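Local coordinates for hypothetical protein (Nitrosomonas europaea, PDB 2IN3) that is a putative protein disulfide isomerase of the DsbA family, FrnE-like subfamily, and probably acts as a thiol-disulfide oxidoreductase, at residues H66-V71 with E82-E87; A116-A121 with E127-L132. All coordinates share one frame; numbering follows the deposited sequence.

Contact 1. Residues H66-V71 with E82-E87. With EDO (1,2-ethanediol), chain D; PO4 (phosphate ion), chain B.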
ATOM      1  N   HIS A  66      10.241 -15.077   6.523  1.00 42.04           N
ATOM      2  CA  HIS A  66       9.881 -16.156   5.618  1.00 42.47           C
ATOM      3  C   HIS A  66       9.014 -15.585   4.491  1.00 43.16           C
ATOM      4  O   HIS A  66       9.205 -15.951   3.325  1.00 41.51           O
ATOM      5  CB  HIS A  66       9.140 -17.283   6.340  1.00 43.04           C
ATOM      6  CG  HIS A  66       8.534 -18.281   5.401  1.00 44.04           C
ATOM      7  ND1 HIS A  66       9.293 -19.042   4.534  1.00 43.19           N
ATOM      8  CD2 HIS A  66       7.240 -18.622   5.172  1.00 43.22           C
ATOM      9  CE1 HIS A  66       8.496 -19.816   3.821  1.00 43.30           C
ATOM     10  NE2 HIS A  66       7.246 -19.580   4.189  1.00 44.37           N
ATOM     11  N   HIS A  67       8.087 -14.676   4.838  1.00 43.47           N
ATOM     12  CA  HIS A  67       7.259 -14.014   3.818  1.00 45.06           C
ATOM     13  C   HIS A  67       8.139 -13.240   2.825  1.00 45.33           C
ATOM     14  O   HIS A  67       7.926 -13.334   1.622  1.00 45.20           O
ATOM     15  CB  HIS A  67       6.167 -13.103   4.434  1.00 45.29           C
ATOM     16  CG  HIS A  67       5.078 -13.876   5.114  1.00 49.05           C
ATOM     17  ND1 HIS A  67       4.215 -13.315   6.032  1.00 53.82           N
ATOM     18  CD2 HIS A  67       4.741 -15.185   5.035  1.00 51.53           C
ATOM     19  CE1 HIS A  67       3.391 -14.248   6.490  1.00 53.96           C
ATOM     20  NE2 HIS A  67       3.693 -15.395   5.904  1.00 52.70           N
ATOM     21  N   TRP A  68       9.143 -12.512   3.324  1.00 45.19           N
ATOM     22  CA  TRP A  68      10.044 -11.756   2.455  1.00 44.47           C
ATOM     23  C   TRP A  68      10.773 -12.680   1.476  1.00 44.52           C
ATOM     24  O   TRP A  68      10.800 -12.444   0.280  1.00 45.53           O
ATOM     25  CB  TRP A  68      11.106 -11.009   3.267  1.00 44.05           C
ATOM     26  CG  TRP A  68      10.628  -9.861   4.099  1.00 45.95           C
ATOM     27  CD1 TRP A  68       9.328  -9.598   4.521  1.00 44.40           C
ATOM     28  CD2 TRP A  68      11.451  -8.860   4.686  1.00 46.64           C
ATOM     29  NE1 TRP A  68       9.315  -8.487   5.312  1.00 46.33           N
ATOM     30  CE2 TRP A  68      10.596  -7.995   5.421  1.00 46.60           C
ATOM     31  CE3 TRP A  68      12.832  -8.586   4.645  1.00 45.54           C
ATOM     32  CZ2 TRP A  68      11.071  -6.869   6.109  1.00 45.02           C
ATOM     33  CZ3 TRP A  68      13.310  -7.455   5.339  1.00 44.68           C
ATOM     34  CH2 TRP A  68      12.428  -6.624   6.077  1.00 44.88           C
ATOM     35  N   HIS A  69      11.375 -13.741   1.986  1.00 43.53           N
ATOM     36  CA  HIS A  69      11.976 -14.737   1.105  1.00 43.88           C
ATOM     37  C   HIS A  69      10.979 -15.271   0.048  1.00 44.42           C
ATOM     38  O   HIS A  69      11.316 -15.317  -1.135  1.00 45.42           O
ATOM     39  CB  HIS A  69      12.566 -15.857   1.939  1.00 42.47           C
ATOM     40  CG  HIS A  69      13.796 -15.462   2.696  1.00 43.29           C
ATOM     41  ND1 HIS A  69      15.001 -15.232   2.074  1.00 43.84           N
ATOM     42  CD2 HIS A  69      14.017 -15.276   4.017  1.00 42.80           C
ATOM     43  CE1 HIS A  69      15.924 -14.951   2.983  1.00 44.09           C
ATOM     44  NE2 HIS A  69      15.349 -14.961   4.169  1.00 42.83           N
ATOM     45  N   SER A  70       9.757 -15.657   0.459  1.00 45.50           N
ATOM     46  CA  SER A  70       8.736 -16.113  -0.489  1.00 44.77           C
ATOM     47  C   SER A  70       8.447 -15.102  -1.561  1.00 44.70           C
ATOM     48  O   SER A  70       8.358 -15.475  -2.736  1.00 44.77           O
ATOM     49  CB  SER A  70       7.402 -16.488   0.179  1.00 45.26           C
ATOM     50  OG  SER A  70       7.597 -17.460   1.166  1.00 47.50           O
ATOM     51  N   VAL A  71       8.272 -13.843  -1.150  1.00 45.15           N
ATOM     52  CA  VAL A  71       7.992 -12.740  -2.084  1.00 45.34           C
ATOM     53  C   VAL A  71       9.167 -12.584  -3.059  1.00 45.05           C
ATOM     54  O   VAL A  71       8.986 -12.492  -4.283  1.00 44.29           O
ATOM     55  CB  VAL A  71       7.744 -11.411  -1.337  1.00 45.20           C
ATOM     56  CG1 VAL A  71       7.661 -10.238  -2.355  1.00 45.17           C
ATOM     57  CG2 VAL A  71       6.458 -11.478  -0.556  1.00 46.72           C
ATOM     58  N   GLU A  82      20.298  -8.756   5.105  1.00 47.25           N
ATOM     59  CA  GLU A  82      21.383  -8.546   6.068  1.00 48.14           C
ATOM     60  C   GLU A  82      20.942  -7.499   7.100  1.00 47.59           C
ATOM     61  O   GLU A  82      20.552  -6.391   6.740  1.00 47.57           O
ATOM     62  CB  GLU A  82      22.661  -8.090   5.357  1.00 48.64           C
ATOM     63  CG  GLU A  82      23.336  -9.142   4.467  1.00 52.87           C
ATOM     64  CD  GLU A  82      22.545  -9.461   3.189  1.00 57.59           C
ATOM     65  OE1 GLU A  82      21.763  -8.587   2.701  1.00 56.32           O
ATOM     66  OE2 GLU A  82      22.713 -10.598   2.678  1.00 58.76           O
ATOM     67  N   ASN A  83      21.003  -7.879   8.375  1.00 47.30           N
ATOM     68  CA  ASN A  83      20.516  -7.064   9.499  1.00 47.87           C
ATOM     69  C   ASN A  83      19.071  -6.552   9.422  1.00 47.23           C
ATOM     70  O   ASN A  83      18.735  -5.559  10.062  1.00 47.77           O
ATOM     71  CB  ASN A  83      21.500  -5.941   9.839  1.00 48.04           C
ATOM     72  CG  ASN A  83      22.851  -6.484  10.275  1.00 50.65           C
ATOM     73  OD1 ASN A  83      23.717  -6.759   9.445  1.00 53.86           O
ATOM     74  ND2 ASN A  83      23.030  -6.662  11.581  1.00 52.43           N
ATOM     75  N   ALA A  84      18.231  -7.246   8.653  1.00 46.95           N
ATOM     76  CA  ALA A  84      16.784  -6.980   8.588  1.00 46.39           C
ATOM     77  C   ALA A  84      16.130  -6.993   9.966  1.00 46.83           C
ATOM     78  O   ALA A  84      16.494  -7.801  10.845  1.00 45.45           O
ATOM     79  CB  ALA A  84      16.089  -7.994   7.674  1.00 46.57           C
ATOM     80  N   LEU A  85      15.173  -6.080  10.147  1.00 46.44           N
ATOM     81  CA  LEU A  85      14.336  -6.044  11.350  1.00 47.06           C
ATOM     82  C   LEU A  85      15.129  -6.286  12.640  1.00 47.11           C
ATOM     83  O   LEU A  85      14.911  -7.307  13.304  1.00 47.36           O
ATOM     84  CB  LEU A  85      13.181  -7.058  11.217  1.00 46.42           C
ATOM     85  CG  LEU A  85      12.263  -6.864  10.001  1.00 46.73           C
ATOM     86  CD1 LEU A  85      11.307  -8.043   9.790  1.00 47.98           C
ATOM     87  CD2 LEU A  85      11.468  -5.573  10.114  1.00 47.45           C
ATOM     88  N   PRO A  86      16.031  -5.344  13.013  1.00 47.65           N
ATOM     89  CA  PRO A  86      16.898  -5.523  14.183  1.00 47.72           C
ATOM     90  C   PRO A  86      16.057  -5.550  15.443  1.00 48.22           C
ATOM     91  O   PRO A  86      14.964  -4.990  15.455  1.00 47.87           O
ATOM     92  CB  PRO A  86      17.770  -4.254  14.210  1.00 48.13           C
ATOM     93  CG  PRO A  86      17.451  -3.486  12.978  1.00 47.85           C
ATOM     94  CD  PRO A  86      16.204  -4.025  12.370  1.00 47.78           C
ATOM     95  N   GLU A  87      16.553  -6.184  16.501  1.00 48.31           N
ATOM     96  CA  GLU A  87      15.772  -6.263  17.728  1.00 49.12           C
ATOM     97  C   GLU A  87      15.588  -4.855  18.304  1.00 49.02           C
ATOM     98  O   GLU A  87      16.526  -4.046  18.340  1.00 49.03           O
ATOM     99  CB  GLU A  87      16.374  -7.271  18.739  1.00 49.51           C
ATOM    100  CG  GLU A  87      17.210  -6.692  19.852  1.00 51.20           C
ATOM    101  CD  GLU A  87      16.386  -6.248  21.065  1.00 54.51           C
ATOM    102  OE1 GLU A  87      15.136  -6.177  20.956  1.00 55.58           O
ATOM    103  OE2 GLU A  87      16.993  -5.962  22.130  1.00 54.11           O
TER
HETATM  104  C1  EDO D 217       9.306 -19.917  -1.240  1.00 56.71           C
HETATM  105  O1  EDO D 217       9.579 -19.259   0.003  1.00 56.80           O
HETATM  106  C2  EDO D 217       7.815 -20.117  -1.385  1.00 57.54           C
HETATM  107  O2  EDO D 217       7.368 -20.519  -0.091  1.00 61.56           O
HETATM  108  P   PO4 B 215       3.974  -9.672   6.024  1.00 53.06           P
HETATM  109  O1  PO4 B 215       4.598 -10.639   6.990  1.00 54.26           O
HETATM  110  O2  PO4 B 215       2.969  -8.751   6.683  1.00 56.79           O
HETATM  111  O3  PO4 B 215       5.058  -8.888   5.352  1.00 48.46           O
HETATM  112  O4  PO4 B 215       3.166 -10.508   5.034  1.00 55.01           O
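The backbones of Trp-68, on a helix, and Ala-84, in an irregular loop, come no nearer than 10.3 Å between their CA atoms, so one large side chain has to bridge the gap. That side chain is the indole of Trp-68. Its CG stands anti to the carbonyl carbon (chi1 -69°), which sends the six-membered ring out toward the loop. The outer rim of this ring does the touching: CZ3 of Trp-68 meets CB of Ala-84 at 3.7 Å, while CZ2 is 3.9 Å from CD1 of Leu-85, and CH2 lies between them, 3.9 Å from CG of Leu-85. Leu-85 comes from the opposite direction, and both aliphatic partners approach the indole obliquely. The contact is buried and wholly apolar. Phe-79 stacks on the indole and Tyr-123 meets it edge-to-face, so that aromatic rings pack against it as well as the two aliphatic side chains. In this DsbA-like protein the helix packs against helix 19-35, whose start carries a CxxC sequence, consistent with a thioredoxin-type redox motif. Arg-61, about two turns earlier on the same helix as Trp-68, hydrogen-bonds through its guanidinium to the carbonyl oxygens of Ala-84 and Leu-85. One residue before the tryptophan, His-67 turns its ring edge to a phosphate ion, probably from the crystallisation liquor: ND1 donates to O1 of the phosphate in the ring plane, 2.9 Å long and nearly straight at 167°. Ser-19 OG holds the same ion. OG of Ser-70 sits over one face of the His-66 ring, toward its rim, and shares a 2.9 Å hydrogen bond with O1 of an ethanediol molecule.

Contact 2. Residues A116-A121 with E127-L132. With EDO (1,2-ethanediol), chain C.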
ATOM      1  N   ALA A 116       5.094   3.273  -3.303  1.00 44.29           N
ATOM      2  CA  ALA A 116       6.218   2.424  -3.784  1.00 45.14           C
ATOM      3  C   ALA A 116       7.536   2.912  -3.185  1.00 45.37           C
ATOM      4  O   ALA A 116       8.354   2.108  -2.775  1.00 45.96           O
ATOM      5  CB  ALA A 116       6.293   2.426  -5.327  1.00 45.72           C
ATOM      6  N   ALA A 117       7.718   4.237  -3.110  1.00 45.77           N
ATOM      7  CA  ALA A 117       8.921   4.836  -2.541  1.00 45.21           C
ATOM      8  C   ALA A 117       9.113   4.402  -1.084  1.00 45.70           C
ATOM      9  O   ALA A 117      10.238   4.100  -0.688  1.00 46.56           O
ATOM     10  CB  ALA A 117       8.907   6.395  -2.677  1.00 45.40           C
ATOM     11  N   ILE A 118       8.027   4.357  -0.305  1.00 44.89           N
ATOM     12  CA  ILE A 118       8.056   3.878   1.088  1.00 44.44           C
ATOM     13  C   ILE A 118       8.473   2.396   1.144  1.00 44.74           C
ATOM     14  O   ILE A 118       9.358   2.024   1.902  1.00 42.62           O
ATOM     15  CB  ILE A 118       6.680   4.034   1.787  1.00 45.17           C
ATOM     16  CG1 ILE A 118       6.337   5.539   1.972  1.00 43.48           C
ATOM     17  CG2 ILE A 118       6.670   3.294   3.116  1.00 46.16           C
ATOM     18  CD1 ILE A 118       4.884   5.744   2.390  1.00 45.14           C
ATOM     19  N   GLN A 119       7.881   1.582   0.283  1.00 43.67           N
ATOM     20  CA  GLN A 119       8.180   0.146   0.283  1.00 45.17           C
ATOM     21  C   GLN A 119       9.655  -0.125  -0.027  1.00 44.81           C
ATOM     22  O   GLN A 119      10.284  -1.004   0.578  1.00 45.12           O
ATOM     23  CB  GLN A 119       7.281  -0.566  -0.728  1.00 44.86           C
ATOM     24  CG  GLN A 119       5.792  -0.488  -0.366  1.00 46.97           C
ATOM     25  CD  GLN A 119       5.070  -1.678  -0.907  1.00 50.66           C
ATOM     26  OE1 GLN A 119       4.862  -1.780  -2.100  1.00 50.14           O
ATOM     27  NE2 GLN A 119       4.725  -2.621  -0.030  1.00 50.90           N
ATOM     28  N   ARG A 120      10.204   0.619  -0.977  1.00 44.49           N
ATOM     29  CA  ARG A 120      11.590   0.418  -1.357  1.00 45.46           C
ATOM     30  C   ARG A 120      12.508   0.881  -0.220  1.00 45.74           C
ATOM     31  O   ARG A 120      13.526   0.215   0.077  1.00 45.89           O
ATOM     32  CB  ARG A 120      11.911   1.141  -2.667  1.00 44.37           C
ATOM     33  CG  ARG A 120      13.246   0.786  -3.258  1.00 46.07           C
ATOM     34  CD  ARG A 120      13.512   1.654  -4.504  1.00 50.13           C
ATOM     35  NE  ARG A 120      12.532   1.426  -5.577  1.00 49.99           N
ATOM     36  CZ  ARG A 120      11.525   2.247  -5.891  1.00 53.79           C
ATOM     37  NH1 ARG A 120      11.318   3.394  -5.222  1.00 50.89           N
ATOM     38  NH2 ARG A 120      10.710   1.923  -6.896  1.00 54.09           N
ATOM     39  N   ALA A 121      12.142   2.002   0.406  1.00 44.93           N
ATOM     40  CA  ALA A 121      12.961   2.579   1.458  1.00 45.20           C
ATOM     41  C   ALA A 121      13.012   1.628   2.648  1.00 45.03           C
ATOM     42  O   ALA A 121      14.024   1.547   3.339  1.00 44.59           O
ATOM     43  CB  ALA A 121      12.434   3.929   1.871  1.00 44.80           C
ATOM     44  N   GLU A 127      15.035   1.568   5.955  1.00 47.86           N
ATOM     45  CA  GLU A 127      14.772   2.833   6.605  1.00 49.11           C
ATOM     46  C   GLU A 127      13.548   2.674   7.491  1.00 49.06           C
ATOM     47  O   GLU A 127      12.677   1.849   7.203  1.00 48.19           O
ATOM     48  CB  GLU A 127      14.550   3.928   5.581  1.00 49.59           C
ATOM     49  CG  GLU A 127      15.712   4.106   4.644  1.00 52.26           C
ATOM     50  CD  GLU A 127      15.547   5.304   3.738  1.00 56.98           C
ATOM     51  OE1 GLU A 127      14.665   6.141   3.991  1.00 59.86           O
ATOM     52  OE2 GLU A 127      16.296   5.401   2.754  1.00 61.28           O
ATOM     53  N   ASP A 128      13.510   3.436   8.578  1.00 49.13           N
ATOM     54  CA  ASP A 128      12.389   3.364   9.497  1.00 49.59           C
ATOM     55  C   ASP A 128      11.288   4.264   8.966  1.00 49.09           C
ATOM     56  O   ASP A 128      11.193   5.446   9.312  1.00 48.73           O
ATOM     57  CB  ASP A 128      12.811   3.755  10.916  1.00 50.53           C
ATOM     58  CG  ASP A 128      11.738   3.441  11.955  1.00 52.43           C
ATOM     59  OD1 ASP A 128      10.651   2.932  11.584  1.00 53.72           O
ATOM     60  OD2 ASP A 128      11.995   3.704  13.153  1.00 53.71           O
ATOM     61  N   VAL A 129      10.462   3.678   8.102  1.00 50.32           N
ATOM     62  CA  VAL A 129       9.387   4.399   7.421  1.00 50.44           C
ATOM     63  C   VAL A 129       8.187   4.721   8.315  1.00 51.13           C
ATOM     64  O   VAL A 129       7.235   5.383   7.880  1.00 51.07           O
ATOM     65  CB  VAL A 129       8.958   3.698   6.098  1.00 50.25           C
ATOM     66  CG1 VAL A 129      10.155   3.599   5.165  1.00 48.33           C
ATOM     67  CG2 VAL A 129       8.354   2.325   6.360  1.00 50.21           C
ATOM     68  N   ALA A 130       8.266   4.294   9.576  1.00 51.32           N
ATOM     69  CA  ALA A 130       7.374   4.806  10.626  1.00 51.61           C
ATOM     70  C   ALA A 130       7.691   6.244  11.076  1.00 51.79           C
ATOM     71  O   ALA A 130       6.881   6.859  11.778  1.00 52.09           O
ATOM     72  CB  ALA A 130       7.385   3.868  11.822  1.00 51.82           C
ATOM     73  N   GLN A 131       8.855   6.783  10.683  1.00 51.65           N
ATOM     74  CA  GLN A 131       9.276   8.123  11.104  1.00 51.20           C
ATOM     75  C   GLN A 131       8.992   9.231  10.088  1.00 50.68           C
ATOM     76  O   GLN A 131       9.256   9.074   8.900  1.00 50.11           O
ATOM     77  CB  GLN A 131      10.772   8.161  11.482  1.00 51.90           C
ATOM     78  CG  GLN A 131      11.277   6.982  12.332  1.00 52.96           C
ATOM     79  CD  GLN A 131      10.747   6.982  13.775  1.00 55.77           C
ATOM     80  OE1 GLN A 131      10.533   8.035  14.381  1.00 54.48           O
ATOM     81  NE2 GLN A 131      10.559   5.782  14.333  1.00 55.73           N
ATOM     82  N   LEU A 132       8.506  10.372  10.581  1.00 49.89           N
ATOM     83  CA  LEU A 132       8.254  11.549   9.738  1.00 49.63           C
ATOM     84  C   LEU A 132       9.506  11.969   8.950  1.00 49.30           C
ATOM     85  O   LEU A 132       9.422  12.292   7.758  1.00 49.41           O
ATOM     86  CB  LEU A 132       7.689  12.733  10.557  1.00 49.69           C
ATOM     87  CG  LEU A 132       7.665  14.135   9.920  1.00 49.46           C
ATOM     88  CD1 LEU A 132       6.664  14.203   8.783  1.00 51.13           C
ATOM     89  CD2 LEU A 132       7.406  15.263  10.923  1.00 50.18           C
TER
HETATM   90  C1  EDO C 216      13.184  -1.873  -7.624  1.00 58.43           C
HETATM   91  O1  EDO C 216      13.093  -1.315  -6.315  1.00 55.18           O
HETATM   92  C2  EDO C 216      11.828  -1.796  -8.304  1.00 59.59           C
HETATM   93  O2  EDO C 216      11.199  -0.570  -7.931  1.00 60.75           O
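Glu-127 folds back over the last residue of the segment it faces, Ala-121, in the loop joining helices 111-123 and 132-141 of the helical part of the DsbA-like fold. Its side chain can be followed atom by atom. CB of Glu-127 rests 3.3 Å from O of Ala-121; CG of Glu-127, anti to its own carbonyl carbon (chi1 -58°), lies equally close to that O. Beyond CG the chain is extended, carrying the carboxylate alongside the alanine methyl: CD of Glu-127 lies near it, and OE1 ends 3.8 Å from CB of Ala-121. OE1 also forms a long, weak ion pair with Lys-137 of helix 132-141. The backbone adds the polar link, since Glu-127 N donates to Ala-121 O at 2.8 Å, a fairly straight bond (162°) although the donor is tilted out of the carbonyl plane. Two residues on, Val-129 supplies the apolar part of the contact. CB of Val-129 lies 3.8 Å from CG2 of Ile-118, which its CG2 also meets, as the two side chains pass at a slant; CG1 of Val-129 reaches the carbonyl O of Ile-118 and the methyl of Ala-121. Leu-138 packs on both Ile-118 and Ala-121 from the next helix. The loop ends in a type I beta turn from Asp-128 to Gln-131, the latter at the N-cap of helix 132-141. NE2 of Gln-131 donates to Asp-128 OD2 from above the carboxylate plane. The CB of Arg-120 points away from the loop, and its guanidinium grips an ethanediol molecule with two N-H groups: NE reaches O1, and NH2 of Arg-120 binds O2 of the ethanediol at 2.7 Å.

In the fold
Along the chain, the strands 9-14 and 40-45 and helix 19-35 come first, and the helical region that follows holds both contacts. Contact 1 closes the excursion after helix 58-75, bringing the loop 82-87 back beside that helix. The chain then runs through helix 94-106 into helix 111-123, where contact 2 closes a much tighter turn into helix 132-141. The two are in series, neither nested nor crossing, with centres about 15 Å apart. Tyr-123 and Gln-126, which lie between the two segments of contact 2, reach contact 1: the former meets Trp-68, and Gln-126 NE2 bonds to the Glu-82 carbonyl. Helices 58-75 and 111-123 both touch helix 19-35, near the probable CxxC motif.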